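Local coordinates for UPF0255 protein frsA (Vibrio vulnificus, PDB 4I4C) that probably hydrolyses carboxylic esters as a member of the alpha/beta-hydrolase clan, and is not a cofactor-independent pyruvate decarboxylase, at residues Cys131-Ile134 with Pro138-Lys141; Thr181-Leu186 with Val232-Lys237; Ser236-Thr241 with Ser245-Ala250; Leu281-Gln286 with Gln346-Ser351; Lys308-Pro313 with Ser333-Met338. One frame throughout, in Å; residues are numbered along the deposited sequence.

Interaction 1: residues Cys131-Ile134 with Pro138-Lys141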
# COMPACT_ATOMS: atom_id res chain seq x y z
N CYS A 131 10.98 0.34 -8.26
CA CYS A 131 11.33 1.67 -8.75
C CYS A 131 10.22 2.23 -9.63
O CYS A 131 9.89 3.40 -9.52
CB CYS A 131 12.66 1.67 -9.50
SG CYS A 131 14.04 1.34 -8.42
N TYR A 132 9.66 1.38 -10.48
CA TYR A 132 8.54 1.76 -11.34
C TYR A 132 7.28 2.12 -10.54
O TYR A 132 6.55 3.04 -10.92
CB TYR A 132 8.20 0.62 -12.31
CG TYR A 132 9.25 0.34 -13.35
CD1 TYR A 132 9.95 1.38 -13.96
CD2 TYR A 132 9.55 -0.96 -13.71
CE1 TYR A 132 10.92 1.13 -14.90
CE2 TYR A 132 10.54 -1.22 -14.66
CZ TYR A 132 11.21 -0.17 -15.26
OH TYR A 132 12.18 -0.41 -16.21
N SER A 133 7.01 1.37 -9.48
CA SER A 133 5.89 1.65 -8.58
C SER A 133 6.06 3.02 -7.92
O SER A 133 5.14 3.85 -7.92
CB SER A 133 5.74 0.56 -7.51
OG SER A 133 4.74 0.90 -6.57
N ILE A 134 7.23 3.27 -7.36
CA ILE A 134 7.55 4.59 -6.81
C ILE A 134 7.44 5.71 -7.87
O ILE A 134 6.94 6.81 -7.58
CB ILE A 134 8.96 4.59 -6.19
CG1 ILE A 134 8.96 3.66 -4.96
CG2 ILE A 134 9.39 6.00 -5.84
CD1 ILE A 134 10.34 3.21 -4.52
N PRO A 138 1.90 8.87 -6.21
CA PRO A 138 0.91 8.07 -5.48
C PRO A 138 -0.24 7.49 -6.32
O PRO A 138 -1.33 7.24 -5.78
CB PRO A 138 0.33 9.09 -4.50
CG PRO A 138 0.26 10.34 -5.35
CD PRO A 138 1.56 10.31 -6.17
N HIS A 139 -0.02 7.29 -7.61
CA HIS A 139 -0.97 6.53 -8.43
C HIS A 139 -2.33 7.20 -8.57
O HIS A 139 -3.37 6.58 -8.32
CB HIS A 139 -1.10 5.10 -7.89
CG HIS A 139 0.22 4.45 -7.63
ND1 HIS A 139 1.11 4.15 -8.65
CD2 HIS A 139 0.82 4.07 -6.48
CE1 HIS A 139 2.19 3.60 -8.13
NE2 HIS A 139 2.04 3.54 -6.82
N LEU A 140 -2.31 8.47 -8.93
CA LEU A 140 -3.51 9.21 -9.28
C LEU A 140 -4.04 8.66 -10.59
O LEU A 140 -3.27 8.38 -11.51
CB LEU A 140 -3.19 10.70 -9.41
CG LEU A 140 -2.75 11.39 -8.11
CD1 LEU A 140 -2.74 12.90 -8.30
CD2 LEU A 140 -3.63 11.00 -6.93
N LYS A 141 -5.36 8.52 -10.70
CA LYS A 141 -5.93 7.73 -11.80
C LYS A 141 -5.80 8.42 -13.15
O LYS A 141 -5.72 7.76 -14.19
CB LYS A 141 -7.39 7.33 -11.52
CG LYS A 141 -8.41 8.45 -11.71
CD LYS A 141 -9.80 8.03 -11.23
CE LYS A 141 -10.22 6.70 -11.83
NZ LYS A 141 -11.44 6.14 -11.15
O HOH W 1 3.98 2.68 -4.94

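Interaction 2: residues Thr181-Leu186 with Val232-Lys237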
# COMPACT_ATOMS: atom_id res chain seq x y z
N THR A 181 -7.73 -9.57 -9.28
CA THR A 181 -6.39 -10.07 -9.58
C THR A 181 -5.52 -10.13 -8.33
O THR A 181 -5.29 -9.11 -7.68
CB THR A 181 -5.66 -9.19 -10.60
OG1 THR A 181 -6.43 -9.10 -11.81
CG2 THR A 181 -4.29 -9.79 -10.92
N ALA A 182 -5.03 -11.32 -8.02
CA ALA A 182 -4.21 -11.51 -6.82
C ALA A 182 -2.92 -12.27 -7.15
O ALA A 182 -2.87 -13.03 -8.11
CB ALA A 182 -5.02 -12.22 -5.72
N HIS A 183 -1.89 -12.07 -6.34
CA HIS A 183 -0.63 -12.77 -6.57
C HIS A 183 -0.31 -13.73 -5.42
O HIS A 183 -0.09 -13.31 -4.29
CB HIS A 183 0.52 -11.79 -6.78
CG HIS A 183 0.44 -11.02 -8.06
ND1 HIS A 183 -0.44 -9.97 -8.25
CD2 HIS A 183 1.12 -11.15 -9.23
CE1 HIS A 183 -0.29 -9.48 -9.47
NE2 HIS A 183 0.65 -10.18 -10.08
N LEU A 184 -0.25 -15.02 -5.73
CA LEU A 184 0.06 -16.05 -4.76
C LEU A 184 1.53 -16.43 -4.82
O LEU A 184 2.00 -16.94 -5.83
CB LEU A 184 -0.81 -17.29 -5.00
CG LEU A 184 -0.63 -18.50 -4.08
CD1 LEU A 184 -1.01 -18.17 -2.63
CD2 LEU A 184 -1.46 -19.68 -4.61
N HIS A 185 2.25 -16.15 -3.75
CA HIS A 185 3.67 -16.45 -3.65
C HIS A 185 3.87 -17.70 -2.81
O HIS A 185 3.50 -17.73 -1.64
CB HIS A 185 4.40 -15.29 -2.96
CG HIS A 185 4.11 -13.95 -3.57
ND1 HIS A 185 2.87 -13.37 -3.53
CD2 HIS A 185 4.92 -13.09 -4.23
CE1 HIS A 185 2.92 -12.20 -4.15
NE2 HIS A 185 4.15 -12.01 -4.58
N LEU A 186 4.48 -18.73 -3.39
CA LEU A 186 4.71 -19.98 -2.66
C LEU A 186 6.20 -20.34 -2.62
O LEU A 186 6.92 -20.08 -3.57
CB LEU A 186 3.93 -21.11 -3.32
CG LEU A 186 2.44 -20.84 -3.47
CD1 LEU A 186 1.96 -21.30 -4.83
CD2 LEU A 186 1.65 -21.52 -2.34
N VAL A 232 -7.92 0.60 -5.97
CA VAL A 232 -6.46 0.58 -6.04
C VAL A 232 -5.95 -0.47 -7.02
O VAL A 232 -6.41 -1.62 -6.99
CB VAL A 232 -5.86 0.26 -4.64
CG1 VAL A 232 -4.34 0.08 -4.74
CG2 VAL A 232 -6.21 1.34 -3.63
N GLY A 233 -5.00 -0.08 -7.86
CA GLY A 233 -4.30 -0.99 -8.77
C GLY A 233 -5.17 -1.86 -9.65
O GLY A 233 -6.04 -1.36 -10.37
N TYR A 234 -4.94 -3.17 -9.59
CA TYR A 234 -5.75 -4.16 -10.29
C TYR A 234 -7.23 -4.15 -9.88
O TYR A 234 -8.07 -4.73 -10.57
CB TYR A 234 -5.21 -5.57 -10.04
CG TYR A 234 -4.03 -5.99 -10.87
CD1 TYR A 234 -4.19 -6.38 -12.20
CD2 TYR A 234 -2.75 -6.03 -10.32
CE1 TYR A 234 -3.10 -6.78 -12.98
CE2 TYR A 234 -1.65 -6.42 -11.09
CZ TYR A 234 -1.84 -6.80 -12.41
OH TYR A 234 -0.75 -7.20 -13.15
N SER A 235 -7.53 -3.54 -8.74
CA SER A 235 -8.90 -3.45 -8.27
C SER A 235 -9.48 -2.06 -8.53
O SER A 235 -10.49 -1.69 -7.92
CB SER A 235 -8.98 -3.78 -6.79
OG SER A 235 -8.37 -5.04 -6.55
N SER A 236 -8.85 -1.32 -9.43
CA SER A 236 -9.31 0.02 -9.81
C SER A 236 -10.78 0.08 -10.19
O SER A 236 -11.46 1.06 -9.90
CB SER A 236 -8.45 0.57 -10.96
OG SER A 236 -8.53 -0.27 -12.10
N LYS A 237 -11.27 -0.97 -10.84
CA LYS A 237 -12.64 -0.98 -11.33
C LYS A 237 -13.67 -1.36 -10.26
O LYS A 237 -14.87 -1.33 -10.51
CB LYS A 237 -12.76 -1.87 -12.57
CG LYS A 237 -11.91 -1.36 -13.74
CD LYS A 237 -12.12 -2.17 -15.00
CE LYS A 237 -11.61 -3.59 -14.83
NZ LYS A 237 -10.16 -3.63 -14.46
O HOH W 2 -6.21 -6.89 -6.34
O HOH W 3 -8.61 -7.48 -11.61
O HOH W 4 -8.54 -6.97 -8.42

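Interaction 3: residues Ser236-Thr241 with Ser245-Ala250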
# COMPACT_ATOMS: atom_id res chain seq x y z
N SER A 236 -8.85 -1.32 -9.43
CA SER A 236 -9.31 0.02 -9.81
C SER A 236 -10.78 0.08 -10.19
O SER A 236 -11.46 1.06 -9.90
CB SER A 236 -8.45 0.57 -10.96
OG SER A 236 -8.53 -0.27 -12.10
N LYS A 237 -11.27 -0.97 -10.84
CA LYS A 237 -12.64 -0.98 -11.33
C LYS A 237 -13.67 -1.36 -10.26
O LYS A 237 -14.87 -1.33 -10.51
CB LYS A 237 -12.76 -1.87 -12.57
CG LYS A 237 -11.91 -1.36 -13.74
CD LYS A 237 -12.12 -2.17 -15.00
CE LYS A 237 -11.61 -3.59 -14.83
NZ LYS A 237 -10.16 -3.63 -14.46
N TYR A 238 -13.19 -1.68 -9.05
CA TYR A 238 -14.07 -1.97 -7.93
C TYR A 238 -14.20 -0.77 -7.02
O TYR A 238 -13.26 -0.44 -6.29
CB TYR A 238 -13.55 -3.16 -7.12
CG TYR A 238 -13.74 -4.49 -7.81
CD1 TYR A 238 -14.99 -5.07 -7.91
CD2 TYR A 238 -12.65 -5.16 -8.35
CE1 TYR A 238 -15.16 -6.28 -8.53
CE2 TYR A 238 -12.82 -6.38 -8.97
CZ TYR A 238 -14.07 -6.93 -9.06
OH TYR A 238 -14.24 -8.14 -9.68
N PRO A 239 -15.37 -0.11 -7.03
CA PRO A 239 -15.57 1.10 -6.23
C PRO A 239 -15.35 0.86 -4.74
O PRO A 239 -15.69 -0.20 -4.20
CB PRO A 239 -17.02 1.47 -6.51
CG PRO A 239 -17.31 0.86 -7.84
CD PRO A 239 -16.55 -0.43 -7.85
N LEU A 240 -14.76 1.85 -4.10
CA LEU A 240 -14.52 1.84 -2.67
C LEU A 240 -15.83 2.18 -1.97
O LEU A 240 -16.26 3.34 -1.96
CB LEU A 240 -13.46 2.89 -2.35
CG LEU A 240 -12.80 2.87 -0.98
CD1 LEU A 240 -11.99 1.59 -0.82
CD2 LEU A 240 -11.92 4.10 -0.83
N THR A 241 -16.48 1.18 -1.39
CA THR A 241 -17.73 1.40 -0.68
C THR A 241 -17.52 1.16 0.80
O THR A 241 -16.40 0.91 1.24
CB THR A 241 -18.85 0.46 -1.16
OG1 THR A 241 -18.85 -0.73 -0.37
CG2 THR A 241 -18.66 0.09 -2.63
N SER A 245 -14.12 -4.52 2.55
CA SER A 245 -13.43 -5.78 2.78
C SER A 245 -13.92 -6.81 1.76
O SER A 245 -13.41 -7.93 1.68
CB SER A 245 -13.67 -6.29 4.21
OG SER A 245 -15.06 -6.36 4.50
N ARG A 246 -14.91 -6.37 0.98
CA ARG A 246 -15.58 -7.09 -0.10
C ARG A 246 -14.71 -8.07 -0.89
O ARG A 246 -15.05 -9.24 -1.05
CB ARG A 246 -16.11 -6.04 -1.08
CG ARG A 246 -17.42 -6.33 -1.74
CD ARG A 246 -18.12 -5.02 -2.12
NE ARG A 246 -17.72 -4.47 -3.42
CZ ARG A 246 -16.91 -3.43 -3.59
NH1 ARG A 246 -16.38 -2.81 -2.54
NH2 ARG A 246 -16.64 -3.00 -4.83
N LEU A 247 -13.61 -7.56 -1.43
CA LEU A 247 -12.78 -8.34 -2.35
C LEU A 247 -11.98 -9.39 -1.59
O LEU A 247 -11.78 -10.50 -2.08
CB LEU A 247 -11.85 -7.40 -3.14
CG LEU A 247 -12.46 -6.21 -3.89
CD1 LEU A 247 -11.39 -5.46 -4.71
CD2 LEU A 247 -13.59 -6.64 -4.80
N HIS A 248 -11.54 -9.04 -0.39
CA HIS A 248 -10.82 -9.99 0.45
C HIS A 248 -11.67 -11.19 0.89
O HIS A 248 -11.17 -12.32 1.01
CB HIS A 248 -10.23 -9.28 1.66
CG HIS A 248 -9.23 -8.22 1.29
ND1 HIS A 248 -9.59 -6.92 1.05
CD2 HIS A 248 -7.89 -8.29 1.09
CE1 HIS A 248 -8.51 -6.22 0.73
NE2 HIS A 248 -7.47 -7.03 0.75
N GLN A 249 -12.96 -10.93 1.11
CA GLN A 249 -13.88 -11.98 1.51
C GLN A 249 -14.03 -12.97 0.37
O GLN A 249 -14.06 -14.19 0.59
CB GLN A 249 -15.23 -11.38 1.87
CG GLN A 249 -16.28 -12.41 2.21
CD GLN A 249 -17.18 -11.94 3.31
OE1 GLN A 249 -17.69 -10.82 3.28
NE2 GLN A 249 -17.37 -12.79 4.32
N ALA A 250 -14.11 -12.44 -0.84
CA ALA A 250 -14.24 -13.25 -2.04
C ALA A 250 -12.95 -14.02 -2.29
O ALA A 250 -12.99 -15.18 -2.71
CB ALA A 250 -14.59 -12.39 -3.26

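Interaction 4: residues Leu281-Gln286 with Gln346-Ser351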
# COMPACT_ATOMS: atom_id res chain seq x y z
N LEU A 281 -12.70 -7.89 8.10
CA LEU A 281 -12.79 -9.29 7.72
C LEU A 281 -12.64 -10.25 8.92
O LEU A 281 -13.20 -11.36 8.91
CB LEU A 281 -11.75 -9.61 6.64
CG LEU A 281 -11.70 -11.05 6.12
CD1 LEU A 281 -13.08 -11.50 5.66
CD2 LEU A 281 -10.69 -11.16 4.98
N SER A 282 -11.91 -9.83 9.94
CA SER A 282 -11.62 -10.70 11.07
C SER A 282 -12.82 -10.76 12.00
O SER A 282 -12.90 -11.63 12.87
CB SER A 282 -10.39 -10.21 11.84
OG SER A 282 -9.20 -10.41 11.08
N PHE A 283 -13.76 -9.84 11.80
CA PHE A 283 -15.03 -9.88 12.51
C PHE A 283 -16.06 -10.62 11.68
O PHE A 283 -16.93 -11.31 12.22
CB PHE A 283 -15.53 -8.47 12.80
CG PHE A 283 -14.89 -7.83 14.00
CD1 PHE A 283 -13.72 -7.10 13.87
CD2 PHE A 283 -15.47 -7.94 15.26
CE1 PHE A 283 -13.14 -6.50 14.97
CE2 PHE A 283 -14.89 -7.34 16.36
CZ PHE A 283 -13.73 -6.62 16.21
N LEU A 284 -15.96 -10.50 10.36
CA LEU A 284 -16.93 -11.13 9.46
C LEU A 284 -16.73 -12.64 9.34
O LEU A 284 -17.70 -13.40 9.27
CB LEU A 284 -16.91 -10.46 8.09
CG LEU A 284 -17.43 -9.01 8.02
CD1 LEU A 284 -17.02 -8.34 6.72
CD2 LEU A 284 -18.93 -8.99 8.17
N GLU A 285 -15.48 -13.08 9.32
CA GLU A 285 -15.20 -14.50 9.13
C GLU A 285 -14.35 -15.07 10.26
O GLU A 285 -13.15 -15.28 10.10
CB GLU A 285 -14.52 -14.71 7.78
CG GLU A 285 -15.36 -14.27 6.61
CD GLU A 285 -16.29 -15.36 6.10
OE1 GLU A 285 -16.36 -16.43 6.74
OE2 GLU A 285 -16.93 -15.14 5.05
N GLN A 286 -14.98 -15.35 11.39
CA GLN A 286 -14.23 -15.66 12.60
C GLN A 286 -13.68 -17.08 12.66
O GLN A 286 -12.87 -17.40 13.53
CB GLN A 286 -15.07 -15.34 13.84
CG GLN A 286 -15.69 -13.94 13.81
CD GLN A 286 -15.99 -13.40 15.20
OE1 GLN A 286 -15.55 -13.97 16.21
NE2 GLN A 286 -16.73 -12.30 15.27
N GLN A 346 -18.86 2.18 11.92
CA GLN A 346 -19.54 1.05 11.29
C GLN A 346 -20.09 0.01 12.28
O GLN A 346 -20.90 -0.83 11.91
CB GLN A 346 -18.62 0.38 10.26
CG GLN A 346 -18.15 1.33 9.18
CD GLN A 346 -17.36 0.61 8.11
OE1 GLN A 346 -17.41 -0.62 8.03
NE2 GLN A 346 -16.62 1.35 7.30
N GLY A 347 -19.65 0.08 13.54
CA GLY A 347 -20.22 -0.72 14.62
C GLY A 347 -19.41 -1.94 15.03
O GLY A 347 -19.86 -2.77 15.83
N PHE A 348 -18.20 -2.06 14.49
CA PHE A 348 -17.37 -3.23 14.73
C PHE A 348 -16.58 -3.17 16.03
O PHE A 348 -15.93 -4.14 16.42
CB PHE A 348 -16.39 -3.42 13.56
CG PHE A 348 -17.04 -3.90 12.30
CD1 PHE A 348 -17.33 -5.25 12.12
CD2 PHE A 348 -17.36 -3.02 11.29
CE1 PHE A 348 -17.93 -5.70 10.96
CE2 PHE A 348 -17.96 -3.46 10.13
CZ PHE A 348 -18.25 -4.81 9.96
N LEU A 349 -16.62 -2.02 16.69
CA LEU A 349 -15.74 -1.81 17.84
C LEU A 349 -16.51 -1.38 19.09
O LEU A 349 -16.04 -0.51 19.85
CB LEU A 349 -14.65 -0.80 17.51
CG LEU A 349 -13.67 -1.22 16.41
CD1 LEU A 349 -12.67 -0.10 16.15
CD2 LEU A 349 -12.95 -2.53 16.78
N SER A 350 -17.66 -1.99 19.32
CA SER A 350 -18.56 -1.59 20.40
C SER A 350 -18.82 -2.68 21.44
O SER A 350 -18.75 -2.43 22.64
CB SER A 350 -19.89 -1.11 19.83
OG SER A 350 -19.73 0.07 19.09
N SER A 351 -19.16 -3.88 20.98
CA SER A 351 -19.56 -4.93 21.92
C SER A 351 -19.06 -6.33 21.54
O SER A 351 -18.51 -7.05 22.37
CB SER A 351 -21.08 -4.93 22.09
OG SER A 351 -21.73 -4.63 20.86

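Interaction 5: residues Lys308-Pro313 with Ser333-Met338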
# COMPACT_ATOMS: atom_id res chain seq x y z
N LYS A 308 -9.26 17.59 10.93
CA LYS A 308 -7.91 17.09 10.67
C LYS A 308 -7.75 16.71 9.20
O LYS A 308 -6.68 16.89 8.62
CB LYS A 308 -7.58 15.89 11.57
CG LYS A 308 -7.47 16.21 13.05
CD LYS A 308 -6.23 17.05 13.36
CE LYS A 308 -6.20 17.51 14.81
NZ LYS A 308 -6.07 16.39 15.78
N LEU A 309 -8.82 16.18 8.61
CA LEU A 309 -8.83 15.81 7.20
C LEU A 309 -8.66 17.03 6.30
O LEU A 309 -7.97 16.98 5.28
CB LEU A 309 -10.11 15.04 6.85
CG LEU A 309 -10.20 13.67 7.54
CD1 LEU A 309 -11.59 13.08 7.45
CD2 LEU A 309 -9.18 12.72 6.94
N GLN A 310 -9.27 18.14 6.71
CA GLN A 310 -9.21 19.39 5.96
C GLN A 310 -7.84 20.07 6.03
O GLN A 310 -7.60 21.05 5.33
CB GLN A 310 -10.29 20.34 6.48
CG GLN A 310 -11.71 19.87 6.23
CD GLN A 310 -12.73 20.72 6.95
OE1 GLN A 310 -12.48 21.89 7.23
NE2 GLN A 310 -13.90 20.13 7.26
N GLN A 311 -6.96 19.56 6.88
CA GLN A 311 -5.65 20.17 7.09
C GLN A 311 -4.50 19.31 6.57
O GLN A 311 -3.35 19.69 6.68
CB GLN A 311 -5.45 20.51 8.57
CG GLN A 311 -6.31 21.68 9.04
CD GLN A 311 -6.28 22.85 8.06
OE1 GLN A 311 -5.23 23.46 7.83
NE2 GLN A 311 -7.43 23.16 7.47
N MET A 312 -4.85 18.16 6.00
CA MET A 312 -3.90 17.24 5.36
C MET A 312 -3.22 17.82 4.12
O MET A 312 -3.84 18.57 3.37
CB MET A 312 -4.65 15.98 4.93
CG MET A 312 -5.08 15.11 6.06
SD MET A 312 -5.53 13.53 5.37
CE MET A 312 -6.85 13.99 4.24
N PRO A 313 -1.95 17.43 3.88
CA PRO A 313 -1.27 17.84 2.65
C PRO A 313 -2.06 17.47 1.40
O PRO A 313 -2.82 16.50 1.42
CB PRO A 313 0.06 17.08 2.72
CG PRO A 313 0.32 16.96 4.19
CD PRO A 313 -1.05 16.69 4.79
N SER A 333 -16.80 18.68 1.88
CA SER A 333 -17.68 17.54 1.64
C SER A 333 -16.91 16.22 1.74
O SER A 333 -17.35 15.30 2.41
CB SER A 333 -18.36 17.67 0.30
OG SER A 333 -19.12 16.51 0.02
N LEU A 334 -15.76 16.14 1.06
CA LEU A 334 -14.89 14.97 1.18
C LEU A 334 -14.56 14.58 2.63
O LEU A 334 -14.57 13.39 2.99
CB LEU A 334 -13.60 15.19 0.40
CG LEU A 334 -12.55 14.08 0.38
CD1 LEU A 334 -13.21 12.78 0.00
CD2 LEU A 334 -11.42 14.42 -0.62
N SER A 335 -14.25 15.57 3.46
CA SER A 335 -13.89 15.34 4.85
C SER A 335 -15.05 14.77 5.66
O SER A 335 -14.84 13.93 6.53
CB SER A 335 -13.43 16.64 5.51
OG SER A 335 -14.48 17.59 5.52
N GLY A 336 -16.26 15.26 5.39
CA GLY A 336 -17.44 14.76 6.08
C GLY A 336 -17.78 13.35 5.65
O GLY A 336 -18.26 12.54 6.45
N GLN A 337 -17.52 13.04 4.39
CA GLN A 337 -17.88 11.74 3.84
C GLN A 337 -17.02 10.58 4.36
O GLN A 337 -17.51 9.46 4.45
CB GLN A 337 -17.85 11.76 2.32
CG GLN A 337 -19.05 12.44 1.68
CD GLN A 337 -18.83 12.74 0.19
OE1 GLN A 337 -17.69 12.84 -0.28
NE2 GLN A 337 -19.93 12.87 -0.55
N MET A 338 -15.76 10.84 4.69
CA MET A 338 -14.89 9.74 5.10
C MET A 338 -15.14 9.19 6.51
O MET A 338 -14.62 8.13 6.87
CB MET A 338 -13.42 10.10 4.92
CG MET A 338 -12.95 9.98 3.47
SD MET A 338 -11.29 10.60 3.38
CE MET A 338 -11.58 12.26 3.95

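Interaction 1: residues Cys131-Ile134 with Pro138-Lys141
H139 reaches back to S133, near the end of helix 121-136, and a single water completes the connection. Its backbone sits in left-handed helical territory (phi 65°, psi 50°), just after P138, which follows a cis peptide. From CB, the ring is sent out with CG anti to the carbonyl carbon and beside the backbone N (chi1 -48°), which turns it toward the helix. H139 CE1 makes the nearest approach, 3.0 Å from S133 O, with the carbonyl oxygen standing obliquely to the ring. H139 NE2 lies 3.3 Å from the same S133 O, but the angle is too poor for a hydrogen bond. At its tip the imidazole turns to water instead: water 1 sits at the ring edge, in its plane, 2.8 Å from H139 NE2. That water donates to S133 OG at a short 2.5 Å, bridging two side-chain atoms, S133 OG and H139 NE2, that are themselves 3.8 Å apart. S133 OG also pairs with D208 OD1, which ties the helix to the segment leading into helix 210-217. The imidazole is flanked further by L205 and by Q150 of helix 144-163, while R323 takes the carbonyl oxygens of P138 and H139. Both touching residues are buried, consistent with an internal water. The arrangement is a helix-to-helix connection with a cis-proline, in which the residue after the proline folds back on the C-terminal turn of the helix it has left, joining helices 121-136 and 144-163, the side chain of H139 lying about 10 Å from the bound hexanoic acid.

Interaction 2: residues Thr181-Leu186 with Val232-Lys237
T181 meets Y234 where strand 178-186, an antiparallel member of the alpha/beta-hydrolase sheet, runs past the loop that follows strand 223-226. The two residues pack closely, and three waters link polar atoms of T181 to Y234 and S235. Starting at T181, its amide N gives a hydrogen bond to water 4, which donates to S235 OG and, weakly, to Y234 O. The side chain divides its work. T181 CG2, anti to the backbone N, lies over one face of the Y234 phenol, 3.7 Å from the ring centroid and 14° off the normal, a CH-pi contact displaced toward the rim. T181 OG1 donates a hydrogen bond to water 3, and that water donates to Y234 O. T181 O accepts from water 2 and also from Q206 NE2. Neighbouring A182 turns its methyl to the other side of the strand and keeps its backbone pairing with L171. At H183 the side chain returns to Y234: the imidazole edge meets the phenol through H183 CE1, 3.7 Å from Y234 CE2, with centroids 5.7 Å apart and planes at 53°, an oblique pair. H183 ND1 is bonded to Q206 OE1, so the amide of Q206 serves two residues of the strand and fixes the turn of the imidazole. S235 OG takes part in three hydrogen bonds: water 2 donates at 2.9 Å and water 4 at 2.7 Å to S235 OG, while the same oxygen is hydrogen-bonded to D228 O.

Interaction 3: residues Ser236-Thr241 with Ser245-Ala250
R246 puts its guanidinium against P239 O, the strongest polar bond between the two segments. R246 NH2 donates to P239 O at 3.0 Å with an N-H...O angle of 140°, in the carbonyl plane and on a lone pair, although the oxygen is tilted 19° from the guanidinium plane. R246 NH1 adds a weak bond to P239 O at 3.2 Å, so one carbonyl oxygen takes both amino groups. NE and NH1 have further partners: NE forms a salt bridge with E176, and NH1 also bonds D243 O. A bend at chi3 (86°) turns the group back along the loop, where T241 CG2 lies over one guanidinium face, 3.7 Å from R246 NH1. The loop leads straight into helix 246-254, the helix of a parallel beta-alpha-beta crossover between strands 223-226 and 266-271 of the alpha/beta-hydrolase sheet. In the first turn, L247 covers a face of the Y238 ring: L247 CD2 stands 3.8 Å from the centroid in a CH-pi contact, while L247 CD1 comes within 3.9 Å of Y238 CD2. Y238 OH is bonded to F175 O, and the Y238 side chain also touches I180 of strand 178-186, which packs on L247 as well.

Interaction 4: residues Leu281-Gln286 with Gln346-Ser351
The F283 and F348 rings meet as an oblique pair, centroids 5.9 Å apart and planes at 58°. One face of the F283 ring receives a carbonyl, F348 O, 3.3 Å from F283 CZ. At the edge of the F348 ring, near its plane, lies the L284 CD2 methyl, 4.4 Å from F348 CE1. The pair joins the last turn of helix 273-284, the helix after strand 266-271 that in alpha/beta-hydrolases follows the nucleophile elbow, to the loop leading into strand 358-363. The two side chains slide past each other in opposite directions: F283 CB lies 3.8 Å from F348 CD1, while the F348 backbone O sits over the F283 ring. F283 holds CG beside the backbone N and anti to the carbonyl carbon, and this chi1 of -80° brings its ring against F348 O. Further along the loop, L349 CD2 approaches F283 CZ at 4.2 Å, adding an aliphatic contact near the end of the ring, and L349 itself packs on I299. No hydrogen bond crosses between the segments, but the helix end is well bonded. S282 O takes T354 OG1, and Q286 OE1 accepts from K355 N, so the rest of the loop, at T354 and K355, is held to the end of the helix. Q286 then folds back on the helix: Q286 NE2 donates to F283 O at 3.2 Å, with an N-H...O angle of 154°, on a lone pair in the carbonyl plane.

Interaction 5: residues Lys308-Pro313 with Ser333-Met338
S335 OG is gripped from two directions. Q310 NE2 donates to S335 OG at 3.1 Å with an N-H...O angle of 152°, the hydroxyl oxygen tilted 19° from the amide plane of Q310. S335 OG is itself bonded to Y332 O one turn back in its own helix, and only weakly to I331 O. Its position between the backbone N and the carbonyl carbon (chi1 63°) suits both roles, facing the helix backbone and the incoming amide together. The glutamine chain is extended beyond CG, so its length runs past the serine; Q310 CG lies 3.7 Å from S335 CB. Next to it, L309 stands against the same serine, with L309 CB 3.9 Å from S335 CB. L309 CD1 rests 3.5 Å from S335 O and 3.6 Å from M338 CE, and L309 CD2 is 3.9 Å from M338 CE. M338 gets there through a bend at chi3, which folds its methyl back over both branches of the leucine; M338 also packs on L320. Short helix 306-309, passing into a type I turn from L309 to M312, is thereby clamped to helix 331-337. Both belong to the helical insertion between strands 291-295 and 358-363, a usual place for the lid of an alpha/beta-hydrolase. M312 at the end of the turn lines the hexanoic acid pocket. With the hydroxyl turned to a backbone carbonyl, its oxygen is left to accept the glutamine amide, so a buried polar atom is satisfied beside the L309-M338 apolar pair, the L309 side chain lying about 6 Å from the hexanoic acid.

Overall arrangement
From the N terminus, interaction 1 comes first, closing the short turn after helix 121-136. Interaction 2 then ties strand 178-186 to the loop after strand 223-226, enclosing two strands and a helix. Interaction 3 starts within that loop, sharing S236 and K237, and closes it onto helix 246-254; the two touch where S235 OG meets L247 CD1. Interaction 4 spans from the end of helix 273-284 to the approach to strand 358-363, and interaction 5 is nested inside it, within the helical insertion. Interaction 3 also touches interaction 4, as Q249 reaches E285 and H248 packs on L281. Interactions 1 and 4 lie on opposite sides of the chain's centre, about 32 Å between centres.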